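Local structure of two-domain protein containing predicted PHP-like metal-dependent phosphoesterase (Bacteroides vulgatus ATCC 8482, 3E38) at residues B[26-29]-B[34-37]; B[38-43]-B[78-83]; B[53-58]-B[71-76]; B[91-96]-B[102-107]. The protein binds three zinc ions in a predicted PHP-like phosphoesterase domain and probably hydrolyses phosphoester bonds, perhaps as a 5'-3' exonuclease on nucleic acids. One frame throughout, in Å; residues are numbered along the deposited sequence.

Contact 1. Residues B[26-29]-B[34-37]; sequences HSVF and VWPT. With ZN (zinc ion), chain I.
Phe29 turns the edge of its ring toward the face of the Trp35 six-membered ring, an offset edge-to-face pair in the loop that carries the His-X-His metal motif of this PHP-like domain. The centroids stand 5.3 Å apart and the planes meet at 63°. Phe29 CE1 lies above the rim of the indole face, 3.7 Å from Trp35 CZ3, and Pro36 CD covers the same face beside it. Nearer its root the phenyl ring meets the proline at the start of helix 36-45, with Phe29 CD1 3.5 Å from Pro36 CG and the side chains crossing at about a right angle. With an alanine at Phe29, this indole face and Pro36 would probably lose their aromatic cover, opening a gap between loop and helix. In the backbone, Val28 N donates to Val34 O at 3.0 Å. Ser27 precedes it in an ST turn: its OG, placed between backbone N and carbonyl carbon (chi1 77°), accepts from Phe29 N at 3.3 Å, packs on Pro36 CG, and is also hydrogen-bonded to Glu55 of strand 50-56. Trp35 also stacks on His62 of the second subunit. One residue before the turn, the His26 ring reaches the opposite way to a zinc that His24, Glu93 and Asp194 also bind; Ser30 holds His26 ND1, and His26 NE2 sits 2.2 Å from the metal.

Contact 2. Residues B[38-43]-B[78-83]; sequences VRVDEA and REQAEK
Val40 and Asp41 of helix 38-43 meet Gln80 and Ala81 of helix 78-83, where two helices run almost parallel, at 15°, with axes 9.3 Å apart. Arg39 makes no contact with helix 78-83; its NH1 instead forms a salt bridge with Glu42 OE1 one turn on, at 2.9 Å, with that oxygen in the guanidinium plane. Val40 follows and carries the apolar part of the contact. Val40 CG1 is the branch that reaches across, lying 3.5 Å from Gln80 CG and 3.6 Å from Ala81 CA. The small methyl of Ala81 lets the valine come close to the partner backbone here. Asp41 comes next and closes the more exposed border. A bend at chi2 (67°) brings Gln80 NE2 into a nearly straight bond of 3.2 Å to Asp41 OD1, using the syn lone pair of that oxygen; the bond lies in the amide plane, whereas the carboxylate is turned 78° from it. Both helices belong to successive beta-alpha-beta crossovers of the domain. Strands 17-22, 50-56 and 87-95 lie side by side in its sheet; Arg39 and Ala43 pack on strand 50-56, and Ala81 and Arg78 pack on Leu88 of strand 87-95.

Contact 3. Residues B[53-58]-B[71-76]; sequences LTEHIE and NRSFDL. With ZN (zinc ion), chain J.
Glu55 sends its side chain from the strand toward Ser73, near the start of helix 72-83. From CB, which points at the helix, the chain turns beside the backbone N (chi1 -47°) and bends at chi2, -63°. The bend at chi2 brings Glu55 CG alongside the serine, 3.1 Å from Ser73 OG. The carboxyl carbon comes next, with Glu55 CD 3.3 Å from Ser73 OG. At the tip, Glu55 OE2 accepts the Ser73 hydroxyl at 2.7 Å (OG to OE2), on the anti lone pair, pointing away from OE1. Ser27 is bonded to the same oxygen, while OE1 is hydrogen-bonded to Ser30, so both oxygens of this buried carboxylate are satisfied by serines. The contact joins strand to helix in the beta-alpha-beta unit made by strand 50-56, helix 72-83 and strand 87-95. If Glu55 were a leucine, the hydroxyl of Ser73 would probably be left without its acceptor. Two residues earlier, Leu53 packs against the same serine, its CD2 3.7 Å from Ser73 CB, and also touches Pro36 and Arg39 of helix 36-45. The residue after Glu55, His56, serves the metal site: its NE2 binds a zinc ion at 2.1 Å, together with Asp31 and His196.

Contact 4. Residues B[91-96]-B[102-107]; sequences GSEITR and HFNAIF. With ZN (zinc ion), chain H; ZN (zinc ion), chain I.
His102, the residue most covered by this pairing, lies across from Thr95, whose CG2 methyl stands over one face of the imidazole. Thr95 CG2 is 3.6 Å from the centroid of the His102 ring, a CH-pi contact. A chi1 of -44° turns the methyl over the ring and leaves Thr95 OG1 to bond to Glu93 O and to His56. At the ring's edge, near its plane, Arg96 O lies 3.1 Å from His102 CD2. Across the ring from there, His102 ND1 binds a zinc ion at 2.3 Å. Glu93 OE2 holds the same ion at 2.2 Å, and Glu93 OE1 a second zinc at 2.2 Å; the extended Glu93 side chain lets its carboxylate bridge two zinc ions beside a water bound to both. Next to it Asn104 sets its amide at 79° to the carboxylate, with OD1 3.1 Å from Glu93 CG and bonded to Asn136, just past strand 132-135 of the same chain. The other face carries Ile94, Phe103 and Ala105, together with Ser92, which bonds to Ser111. Ile94 is the next most covered residue: Ile94 CB lies 3.7 Å from Phe103 O, and its CD1 4.3 Å from Ala105 CB. Backbone bonds pair Ile94 with Phe103 and Ser92 with Ala105, each in both directions. Between them Glu93 and Asn104 form a non-hydrogen-bonded pair, as do Thr95 and His102. Strands 87-95 and 102-106 thus make an antiparallel beta hairpin that presents Glu93 and His102 on one face; His137 completes the protein ligands of their shared zinc, in the trinuclear metal site characteristic of PHP-family enzymes.

In the fold
Contacts 1, 3 and 4 are buried and each holds a zinc ligand; contact 2 is only partly buried and lies away from the metals. The division shows in the chemistry: contact 2 joins two helices through one valine and an amide-carboxylate bond, contact 1 a loop to a helix start through aromatic rings, contact 3 a strand to a helix through a carboxylate among serines, and contact 4 two strands through a backbone ladder. Helix 36-45 serves contacts 1 and 2, and helix 72-83 contacts 2 and 3. Strands 50-56 and 87-95 lie side by side, tying contact 3 to contact 4 through Glu93 N and Glu55 O. His26 and Glu93 bind the same zinc, and Arg39 NE reaches His26 O from contact 2.

Contact 1. Residues B[26-29]-B[34-37]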
loop_
_atom_site.group_PDB
_atom_site.type_symbol
_atom_site.label_atom_id
_atom_site.label_comp_id
_atom_site.label_asym_id
_atom_site.label_seq_id
_atom_site.Cartn_x
_atom_site.Cartn_y
_atom_site.Cartn_z
ATOM N N HIS B 26 -22.858 -11.658 -7.632
ATOM C CA HIS B 26 -23.369 -11.530 -8.999
ATOM C C HIS B 26 -22.373 -11.475 -10.116
ATOM O O HIS B 26 -21.247 -11.083 -9.930
ATOM C CB HIS B 26 -24.213 -10.270 -9.077
ATOM C CG HIS B 26 -25.329 -10.259 -8.086
ATOM N ND1 HIS B 26 -26.588 -10.741 -8.369
ATOM C CD2 HIS B 26 -25.356 -9.854 -6.799
ATOM C CE1 HIS B 26 -27.355 -10.595 -7.302
ATOM N NE2 HIS B 26 -26.629 -10.041 -6.340
ATOM N N SER B 27 -22.836 -11.947 -11.276
ATOM C CA SER B 27 -22.049 -11.954 -12.517
ATOM C C SER B 27 -22.873 -11.276 -13.607
ATOM O O SER B 27 -23.955 -10.797 -13.362
ATOM C CB SER B 27 -21.638 -13.357 -12.966
ATOM O OG SER B 27 -22.691 -14.111 -13.594
ATOM N N VAL B 28 -22.320 -11.217 -14.801
ATOM C CA VAL B 28 -22.990 -10.590 -15.924
ATOM C C VAL B 28 -24.289 -11.331 -16.353
ATOM O O VAL B 28 -24.998 -10.897 -17.273
ATOM C CB VAL B 28 -22.028 -10.532 -17.189
ATOM C CG1 VAL B 28 -20.924 -9.497 -16.991
ATOM C CG2 VAL B 28 -21.484 -11.891 -17.514
ATOM N N PHE B 29 -24.558 -12.454 -15.678
ATOM C CA PHE B 29 -25.702 -13.330 -15.975
ATOM C C PHE B 29 -26.918 -12.800 -15.222
ATOM O O PHE B 29 -28.032 -13.257 -15.397
ATOM C CB PHE B 29 -25.371 -14.808 -15.764
ATOM C CG PHE B 29 -24.587 -15.420 -16.924
ATOM C CD1 PHE B 29 -23.221 -15.289 -17.016
ATOM C CD2 PHE B 29 -25.219 -16.146 -17.893
ATOM C CE1 PHE B 29 -22.522 -15.808 -18.085
ATOM C CE2 PHE B 29 -24.538 -16.665 -18.981
ATOM C CZ PHE B 29 -23.166 -16.510 -19.056
ATOM N N VAL B 34 -18.821 -8.945 -13.996
ATOM C CA VAL B 34 -17.742 -9.880 -14.353
ATOM C C VAL B 34 -18.258 -11.217 -14.871
ATOM O O VAL B 34 -19.383 -11.661 -14.564
ATOM C CB VAL B 34 -16.812 -10.144 -13.139
ATOM C CG1 VAL B 34 -16.122 -8.834 -12.720
ATOM C CG2 VAL B 34 -17.566 -10.814 -11.919
ATOM N N TRP B 35 -17.419 -11.853 -15.666
ATOM C CA TRP B 35 -17.684 -13.217 -16.126
ATOM C C TRP B 35 -17.693 -14.174 -14.905
ATOM O O TRP B 35 -16.920 -13.984 -13.976
ATOM C CB TRP B 35 -16.642 -13.635 -17.144
ATOM C CG TRP B 35 -16.992 -14.879 -17.785
ATOM C CD1 TRP B 35 -16.421 -16.061 -17.578
ATOM C CD2 TRP B 35 -17.998 -15.078 -18.794
ATOM N NE1 TRP B 35 -17.005 -17.014 -18.372
ATOM C CE2 TRP B 35 -17.978 -16.438 -19.129
ATOM C CE3 TRP B 35 -18.935 -14.241 -19.420
ATOM C CZ2 TRP B 35 -18.833 -16.997 -20.100
ATOM C CZ3 TRP B 35 -19.814 -14.812 -20.370
ATOM C CH2 TRP B 35 -19.740 -16.167 -20.695
ATOM N N PRO B 36 -18.550 -15.216 -14.907
ATOM C CA PRO B 36 -18.684 -15.939 -13.616
ATOM C C PRO B 36 -17.433 -16.536 -13.060
ATOM O O PRO B 36 -17.320 -16.593 -11.856
ATOM C CB PRO B 36 -19.710 -17.025 -13.937
ATOM C CG PRO B 36 -20.575 -16.359 -14.980
ATOM C CD PRO B 36 -19.550 -15.703 -15.889
ATOM N N THR B 37 -16.461 -16.879 -13.912
ATOM C CA THR B 37 -15.260 -17.558 -13.423
ATOM C C THR B 37 -14.402 -16.602 -12.573
ATOM O O THR B 37 -13.660 -16.984 -11.672
ATOM C CB THR B 37 -14.508 -18.203 -14.541
ATOM O OG1 THR B 37 -14.230 -17.233 -15.541
ATOM C CG2 THR B 37 -15.401 -19.314 -15.135
HETATM ZN ZN ZN I . -27.809 -9.215 -4.648
HETATM O O HOH W 1 -29.077 -8.298 -3.226
#

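Contact 2. Residues B[38-43]-B[78-83]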
loop_
_atom_site.group_PDB
_atom_site.type_symbol
_atom_site.label_atom_id
_atom_site.label_comp_id
_atom_site.label_asym_id
_atom_site.label_seq_id
_atom_site.Cartn_x
_atom_site.Cartn_y
_atom_site.Cartn_z
ATOM N N VAL B 38 -14.603 -15.329 -12.787
ATOM C CA VAL B 38 -13.869 -14.355 -12.006
ATOM C C VAL B 38 -14.249 -14.484 -10.544
ATOM O O VAL B 38 -13.415 -14.264 -9.671
ATOM C CB VAL B 38 -14.188 -12.918 -12.469
ATOM C CG1 VAL B 38 -13.516 -11.883 -11.592
ATOM C CG2 VAL B 38 -13.793 -12.750 -13.883
ATOM N N ARG B 39 -15.507 -14.824 -10.264
ATOM C CA ARG B 39 -15.912 -14.891 -8.860
ATOM C C ARG B 39 -15.174 -16.021 -8.142
ATOM O O ARG B 39 -15.008 -15.997 -6.911
ATOM C CB ARG B 39 -17.424 -15.074 -8.660
ATOM C CG ARG B 39 -18.304 -13.910 -9.095
ATOM C CD ARG B 39 -17.864 -12.621 -8.446
ATOM N NE ARG B 39 -18.724 -11.507 -8.832
ATOM C CZ ARG B 39 -18.343 -10.229 -8.846
ATOM N NH1 ARG B 39 -17.101 -9.886 -8.503
ATOM N NH2 ARG B 39 -19.207 -9.290 -9.204
ATOM N N VAL B 40 -14.725 -16.979 -8.944
ATOM C CA VAL B 40 -14.072 -18.169 -8.435
ATOM C C VAL B 40 -12.624 -17.795 -8.196
ATOM O O VAL B 40 -12.046 -18.190 -7.203
ATOM C CB VAL B 40 -14.194 -19.445 -9.377
ATOM C CG1 VAL B 40 -13.347 -20.607 -8.805
ATOM C CG2 VAL B 40 -15.680 -19.877 -9.583
ATOM N N ASP B 41 -12.049 -17.061 -9.143
ATOM C CA ASP B 41 -10.683 -16.557 -8.993
ATOM C C ASP B 41 -10.526 -15.680 -7.762
ATOM O O ASP B 41 -9.527 -15.750 -7.057
ATOM C CB ASP B 41 -10.280 -15.696 -10.166
ATOM C CG ASP B 41 -10.187 -16.480 -11.447
ATOM O OD1 ASP B 41 -9.848 -17.669 -11.334
ATOM O OD2 ASP B 41 -10.481 -15.900 -12.521
ATOM N N GLU B 42 -11.513 -14.826 -7.554
ATOM C CA GLU B 42 -11.483 -13.877 -6.439
ATOM C C GLU B 42 -11.554 -14.579 -5.104
ATOM O O GLU B 42 -10.818 -14.237 -4.191
ATOM C CB GLU B 42 -12.634 -12.906 -6.530
ATOM C CG GLU B 42 -12.533 -11.950 -7.753
ATOM C CD GLU B 42 -13.797 -11.088 -7.912
ATOM O OE1 GLU B 42 -14.892 -11.495 -7.421
ATOM O OE2 GLU B 42 -13.696 -10.035 -8.567
ATOM N N ALA B 43 -12.429 -15.567 -5.010
ATOM C CA ALA B 43 -12.643 -16.334 -3.756
ATOM C C ALA B 43 -11.373 -17.043 -3.383
ATOM O O ALA B 43 -10.903 -16.986 -2.257
ATOM C CB ALA B 43 -13.811 -17.336 -3.881
ATOM N N ARG B 78 -18.193 -24.309 -12.347
ATOM C CA ARG B 78 -17.923 -25.634 -11.773
ATOM C C ARG B 78 -16.506 -26.174 -11.943
ATOM O O ARG B 78 -15.900 -26.646 -11.024
ATOM C CB ARG B 78 -18.934 -26.640 -12.322
ATOM C CG ARG B 78 -20.382 -26.320 -11.875
ATOM C CD ARG B 78 -21.384 -27.459 -12.158
ATOM N NE ARG B 78 -21.203 -28.498 -11.151
ATOM C CZ ARG B 78 -22.049 -29.483 -10.876
ATOM N NH1 ARG B 78 -23.200 -29.617 -11.529
ATOM N NH2 ARG B 78 -21.730 -30.336 -9.918
ATOM N N GLU B 79 -15.969 -26.075 -13.122
ATOM C CA GLU B 79 -14.646 -26.639 -13.372
ATOM C C GLU B 79 -13.591 -25.865 -12.653
ATOM O O GLU B 79 -12.661 -26.423 -12.099
ATOM C CB GLU B 79 -14.331 -26.601 -14.863
ATOM C CG GLU B 79 -12.952 -27.004 -15.225
ATOM C CD GLU B 79 -12.688 -26.849 -16.735
ATOM O OE1 GLU B 79 -13.646 -26.520 -17.481
ATOM O OE2 GLU B 79 -11.519 -27.048 -17.161
ATOM N N GLN B 80 -13.760 -24.558 -12.658
ATOM C CA GLN B 80 -12.792 -23.680 -12.043
ATOM C C GLN B 80 -12.822 -23.892 -10.544
ATOM O O GLN B 80 -11.786 -23.928 -9.904
ATOM C CB GLN B 80 -13.074 -22.194 -12.357
ATOM C CG GLN B 80 -11.930 -21.230 -11.982
ATOM C CD GLN B 80 -10.676 -21.472 -12.851
ATOM O OE1 GLN B 80 -10.562 -22.488 -13.543
ATOM N NE2 GLN B 80 -9.741 -20.527 -12.817
ATOM N N ALA B 81 -14.025 -24.019 -10.010
ATOM C CA ALA B 81 -14.198 -24.125 -8.586
ATOM C C ALA B 81 -13.527 -25.402 -8.108
ATOM O O ALA B 81 -12.907 -25.467 -7.052
ATOM C CB ALA B 81 -15.682 -24.091 -8.196
ATOM N N GLU B 82 -13.611 -26.412 -8.948
ATOM C CA GLU B 82 -13.062 -27.726 -8.613
ATOM C C GLU B 82 -11.561 -27.613 -8.632
ATOM O O GLU B 82 -10.884 -28.023 -7.697
ATOM C CB GLU B 82 -13.525 -28.795 -9.611
ATOM C CG GLU B 82 -12.858 -30.174 -9.465
ATOM C CD GLU B 82 -13.321 -31.167 -10.530
ATOM N N LYS B 83 -11.044 -27.039 -9.704
ATOM C CA LYS B 83 -9.589 -26.929 -9.857
ATOM C C LYS B 83 -9.012 -26.144 -8.691
ATOM O O LYS B 83 -7.975 -26.468 -8.228
ATOM C CB LYS B 83 -9.138 -26.233 -11.163
ATOM C CG LYS B 83 -9.544 -26.903 -12.468
#

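Contact 3. Residues B[53-58]-B[71-76]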
loop_
_atom_site.group_PDB
_atom_site.type_symbol
_atom_site.label_atom_id
_atom_site.label_comp_id
_atom_site.label_asym_id
_atom_site.label_seq_id
_atom_site.Cartn_x
_atom_site.Cartn_y
_atom_site.Cartn_z
ATOM N N LEU B 53 -22.830 -18.089 -6.228
ATOM C CA LEU B 53 -23.144 -17.085 -7.255
ATOM C C LEU B 53 -24.674 -17.081 -7.330
ATOM O O LEU B 53 -25.314 -18.008 -7.862
ATOM C CB LEU B 53 -22.473 -17.429 -8.573
ATOM C CG LEU B 53 -22.428 -16.438 -9.733
ATOM C CD1 LEU B 53 -22.009 -15.054 -9.302
ATOM C CD2 LEU B 53 -21.470 -16.980 -10.822
ATOM N N THR B 54 -25.247 -16.052 -6.707
ATOM C CA THR B 54 -26.674 -15.932 -6.529
ATOM C C THR B 54 -27.265 -14.856 -7.403
ATOM O O THR B 54 -27.594 -13.783 -6.940
ATOM C CB THR B 54 -27.008 -15.623 -5.065
ATOM O OG1 THR B 54 -26.547 -14.307 -4.739
ATOM C CG2 THR B 54 -26.387 -16.657 -4.146
ATOM N N GLU B 55 -27.457 -15.203 -8.668
ATOM C CA GLU B 55 -28.021 -14.282 -9.661
ATOM C C GLU B 55 -29.478 -13.944 -9.321
ATOM O O GLU B 55 -30.226 -14.718 -8.704
ATOM C CB GLU B 55 -27.965 -14.830 -11.095
ATOM C CG GLU B 55 -26.643 -15.461 -11.626
ATOM C CD GLU B 55 -25.432 -14.559 -11.732
ATOM O OE1 GLU B 55 -25.487 -13.356 -11.395
ATOM O OE2 GLU B 55 -24.381 -15.089 -12.182
ATOM N N HIS B 56 -29.858 -12.738 -9.711
ATOM C CA HIS B 56 -31.240 -12.317 -9.587
ATOM C C HIS B 56 -32.017 -13.205 -10.534
ATOM O O HIS B 56 -31.595 -13.461 -11.671
ATOM C CB HIS B 56 -31.470 -10.862 -10.038
ATOM C CG HIS B 56 -30.823 -9.836 -9.173
ATOM N ND1 HIS B 56 -31.340 -9.466 -7.948
ATOM C CD2 HIS B 56 -29.725 -9.074 -9.366
ATOM C CE1 HIS B 56 -30.571 -8.539 -7.415
ATOM N NE2 HIS B 56 -29.577 -8.287 -8.251
ATOM N N ILE B 57 -33.167 -13.641 -10.056
ATOM C CA ILE B 57 -34.083 -14.416 -10.844
ATOM C C ILE B 57 -34.817 -13.426 -11.741
ATOM O O ILE B 57 -34.833 -13.576 -12.967
ATOM C CB ILE B 57 -35.125 -15.211 -9.964
ATOM C CG1 ILE B 57 -34.416 -16.353 -9.201
ATOM C CG2 ILE B 57 -36.302 -15.708 -10.830
ATOM C CD1 ILE B 57 -33.913 -17.512 -10.088
ATOM N N GLU B 58 -35.337 -12.369 -11.119
ATOM C CA GLU B 58 -36.231 -11.422 -11.811
ATOM C C GLU B 58 -35.523 -10.288 -12.539
ATOM O O GLU B 58 -36.083 -9.674 -13.424
ATOM C CB GLU B 58 -37.254 -10.809 -10.833
ATOM C CG GLU B 58 -38.138 -11.811 -10.114
ATOM C CD GLU B 58 -37.465 -12.439 -8.925
ATOM O OE1 GLU B 58 -36.243 -12.251 -8.786
ATOM O OE2 GLU B 58 -38.152 -13.095 -8.122
ATOM N N ASN B 71 -29.581 -21.365 -14.461
ATOM C CA ASN B 71 -28.596 -22.279 -13.876
ATOM C C ASN B 71 -27.236 -22.057 -14.520
ATOM O O ASN B 71 -26.219 -22.548 -14.073
ATOM C CB ASN B 71 -29.045 -23.724 -14.075
ATOM C CG ASN B 71 -30.330 -24.040 -13.373
ATOM O OD1 ASN B 71 -30.460 -23.791 -12.174
ATOM N ND2 ASN B 71 -31.277 -24.656 -14.088
ATOM N N ARG B 72 -27.232 -21.271 -15.578
ATOM C CA ARG B 72 -26.006 -21.139 -16.395
ATOM C C ARG B 72 -24.721 -20.546 -15.692
ATOM O O ARG B 72 -23.607 -21.012 -15.947
ATOM C CB ARG B 72 -26.348 -20.367 -17.670
ATOM C CG ARG B 72 -25.225 -20.233 -18.679
ATOM C CD ARG B 72 -24.759 -21.527 -19.204
ATOM N NE ARG B 72 -23.767 -21.284 -20.265
ATOM C CZ ARG B 72 -22.909 -22.180 -20.722
ATOM N NH1 ARG B 72 -22.889 -23.397 -20.206
ATOM N NH2 ARG B 72 -22.042 -21.836 -21.673
ATOM N N SER B 73 -24.822 -19.524 -14.844
ATOM C CA SER B 73 -23.572 -18.983 -14.288
ATOM C C SER B 73 -22.935 -20.026 -13.346
ATOM O O SER B 73 -21.739 -20.205 -13.319
ATOM C CB SER B 73 -23.785 -17.629 -13.631
ATOM O OG SER B 73 -24.777 -17.694 -12.660
ATOM N N PHE B 74 -23.774 -20.783 -12.676
ATOM C CA PHE B 74 -23.303 -21.874 -11.814
ATOM C C PHE B 74 -22.581 -22.905 -12.664
ATOM O O PHE B 74 -21.514 -23.385 -12.362
ATOM C CB PHE B 74 -24.496 -22.508 -11.068
ATOM C CG PHE B 74 -24.176 -23.802 -10.353
ATOM C CD1 PHE B 74 -23.737 -23.796 -9.024
ATOM C CD2 PHE B 74 -24.391 -25.016 -10.972
ATOM C CE1 PHE B 74 -23.463 -24.947 -8.373
ATOM C CE2 PHE B 74 -24.139 -26.178 -10.321
ATOM C CZ PHE B 74 -23.643 -26.147 -9.017
ATOM N N ASP B 75 -23.184 -23.243 -13.768
ATOM C CA ASP B 75 -22.615 -24.261 -14.635
ATOM C C ASP B 75 -21.219 -23.856 -15.063
ATOM O O ASP B 75 -20.292 -24.667 -15.129
ATOM C CB ASP B 75 -23.498 -24.487 -15.882
ATOM C CG ASP B 75 -24.808 -25.245 -15.587
ATOM O OD1 ASP B 75 -25.067 -25.700 -14.432
ATOM O OD2 ASP B 75 -25.595 -25.386 -16.552
ATOM N N LEU B 76 -21.058 -22.583 -15.349
ATOM C CA LEU B 76 -19.762 -22.066 -15.874
ATOM C C LEU B 76 -18.633 -22.021 -14.849
ATOM O O LEU B 76 -17.458 -21.955 -15.188
ATOM C CB LEU B 76 -19.954 -20.648 -16.432
ATOM C CG LEU B 76 -20.714 -20.574 -17.748
ATOM C CD1 LEU B 76 -21.168 -19.176 -18.061
ATOM C CD2 LEU B 76 -19.796 -21.141 -18.883
HETATM ZN ZN ZN J . -27.962 -6.885 -8.139
#

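Contact 4. Residues B[91-96]-B[102-107]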
loop_
_atom_site.group_PDB
_atom_site.type_symbol
_atom_site.label_atom_id
_atom_site.label_comp_id
_atom_site.label_asym_id
_atom_site.label_seq_id
_atom_site.Cartn_x
_atom_site.Cartn_y
_atom_site.Cartn_z
ATOM N N GLY B 91 -27.212 -21.215 -5.988
ATOM C CA GLY B 91 -28.183 -20.326 -5.373
ATOM C C GLY B 91 -28.615 -19.263 -6.327
ATOM O O GLY B 91 -28.060 -19.111 -7.453
ATOM N N SER B 92 -29.593 -18.532 -5.806
ATOM C CA SER B 92 -30.259 -17.452 -6.501
ATOM C C SER B 92 -30.889 -16.460 -5.566
ATOM O O SER B 92 -31.242 -16.757 -4.398
ATOM C CB SER B 92 -31.395 -17.986 -7.400
ATOM O OG SER B 92 -30.930 -18.867 -8.426
ATOM N N GLU B 93 -31.110 -15.299 -6.165
ATOM C CA GLU B 93 -31.716 -14.154 -5.505
ATOM C C GLU B 93 -33.111 -13.809 -6.014
ATOM O O GLU B 93 -33.304 -13.318 -7.134
ATOM C CB GLU B 93 -30.811 -12.904 -5.603
ATOM C CG GLU B 93 -31.334 -11.823 -4.657
ATOM C CD GLU B 93 -30.515 -10.580 -4.645
ATOM O OE1 GLU B 93 -29.565 -10.316 -5.449
ATOM O OE2 GLU B 93 -30.818 -9.852 -3.756
ATOM N N ILE B 94 -34.066 -14.058 -5.128
ATOM C CA ILE B 94 -35.505 -13.792 -5.364
ATOM C C ILE B 94 -35.608 -12.331 -4.997
ATOM O O ILE B 94 -35.461 -11.937 -3.850
ATOM C CB ILE B 94 -36.448 -14.678 -4.513
ATOM C CG1 ILE B 94 -36.114 -16.153 -4.700
ATOM C CG2 ILE B 94 -37.908 -14.390 -4.822
ATOM C CD1 ILE B 94 -36.695 -17.083 -3.577
ATOM N N THR B 95 -35.779 -11.554 -6.050
ATOM C CA THR B 95 -35.734 -10.125 -6.046
ATOM C C THR B 95 -37.123 -9.593 -6.245
ATOM O O THR B 95 -37.688 -9.663 -7.332
ATOM C CB THR B 95 -34.832 -9.624 -7.240
ATOM O OG1 THR B 95 -33.616 -10.403 -7.343
ATOM C CG2 THR B 95 -34.500 -8.162 -7.091
ATOM N N ARG B 96 -37.685 -9.090 -5.170
ATOM C CA ARG B 96 -39.004 -8.484 -5.206
ATOM C C ARG B 96 -39.059 -7.158 -4.450
ATOM O O ARG B 96 -38.152 -6.774 -3.763
ATOM C CB ARG B 96 -39.996 -9.445 -4.576
ATOM C CG ARG B 96 -40.006 -10.792 -5.264
ATOM C CD ARG B 96 -40.742 -10.735 -6.606
ATOM N NE ARG B 96 -40.784 -12.062 -7.215
ATOM C CZ ARG B 96 -41.830 -12.551 -7.870
ATOM N NH1 ARG B 96 -42.945 -11.846 -7.966
ATOM N NH2 ARG B 96 -41.785 -13.782 -8.362
ATOM N N HIS B 102 -35.954 -8.702 -0.856
ATOM C CA HIS B 102 -35.037 -9.656 -1.521
ATOM C C HIS B 102 -34.556 -10.723 -0.579
ATOM O O HIS B 102 -34.108 -10.425 0.528
ATOM C CB HIS B 102 -33.770 -8.954 -2.013
ATOM C CG HIS B 102 -34.000 -7.836 -2.974
ATOM N ND1 HIS B 102 -33.004 -7.362 -3.795
ATOM C CD2 HIS B 102 -35.099 -7.101 -3.253
ATOM C CE1 HIS B 102 -33.480 -6.373 -4.534
ATOM N NE2 HIS B 102 -34.752 -6.206 -4.237
ATOM N N PHE B 103 -34.639 -11.968 -1.030
ATOM C CA PHE B 103 -34.121 -13.148 -0.307
ATOM C C PHE B 103 -33.221 -13.985 -1.203
ATOM O O PHE B 103 -33.431 -14.082 -2.377
ATOM C CB PHE B 103 -35.219 -14.099 0.131
ATOM C CG PHE B 103 -36.058 -13.628 1.326
ATOM C CD1 PHE B 103 -36.769 -12.460 1.282
ATOM C CD2 PHE B 103 -36.144 -14.419 2.476
ATOM C CE1 PHE B 103 -37.513 -12.038 2.375
ATOM C CE2 PHE B 103 -36.865 -14.008 3.567
ATOM C CZ PHE B 103 -37.558 -12.813 3.518
ATOM N N ASN B 104 -32.251 -14.636 -0.585
ATOM C CA ASN B 104 -31.440 -15.643 -1.254
ATOM C C ASN B 104 -31.854 -17.029 -0.823
ATOM O O ASN B 104 -32.119 -17.286 0.334
ATOM C CB ASN B 104 -29.962 -15.458 -1.022
ATOM C CG ASN B 104 -29.345 -14.490 -1.991
ATOM O OD1 ASN B 104 -30.037 -13.714 -2.637
ATOM N ND2 ASN B 104 -28.029 -14.549 -2.116
ATOM N N ALA B 105 -31.960 -17.881 -1.833
ATOM C CA ALA B 105 -32.248 -19.303 -1.719
ATOM C C ALA B 105 -30.955 -19.989 -2.117
ATOM O O ALA B 105 -30.520 -19.863 -3.256
ATOM C CB ALA B 105 -33.395 -19.708 -2.643
ATOM N N ILE B 106 -30.303 -20.640 -1.158
ATOM C CA ILE B 106 -29.080 -21.378 -1.465
ATOM C C ILE B 106 -29.287 -22.866 -1.162
ATOM O O ILE B 106 -30.260 -23.316 -0.526
ATOM C CB ILE B 106 -27.794 -20.762 -0.807
ATOM C CG1 ILE B 106 -27.798 -20.924 0.713
ATOM C CG2 ILE B 106 -27.664 -19.249 -1.208
ATOM C CD1 ILE B 106 -26.526 -20.510 1.381
ATOM N N PHE B 107 -28.375 -23.625 -1.736
ATOM C CA PHE B 107 -28.435 -25.092 -1.698
ATOM C C PHE B 107 -29.574 -25.574 -2.590
ATOM O O PHE B 107 -30.209 -26.581 -2.380
ATOM C CB PHE B 107 -28.479 -25.650 -0.270
ATOM C CG PHE B 107 -27.140 -25.565 0.426
ATOM C CD1 PHE B 107 -26.132 -26.433 0.078
ATOM C CD2 PHE B 107 -26.856 -24.560 1.325
ATOM C CE1 PHE B 107 -24.921 -26.348 0.662
ATOM C CE2 PHE B 107 -25.629 -24.472 1.944
ATOM C CZ PHE B 107 -24.655 -25.361 1.605
HETATM ZN ZN ZN H . -30.765 -7.673 -3.429
HETATM ZN ZN ZN I . -27.809 -9.215 -4.648
HETATM O O HOH W 1 -29.077 -8.298 -3.226
#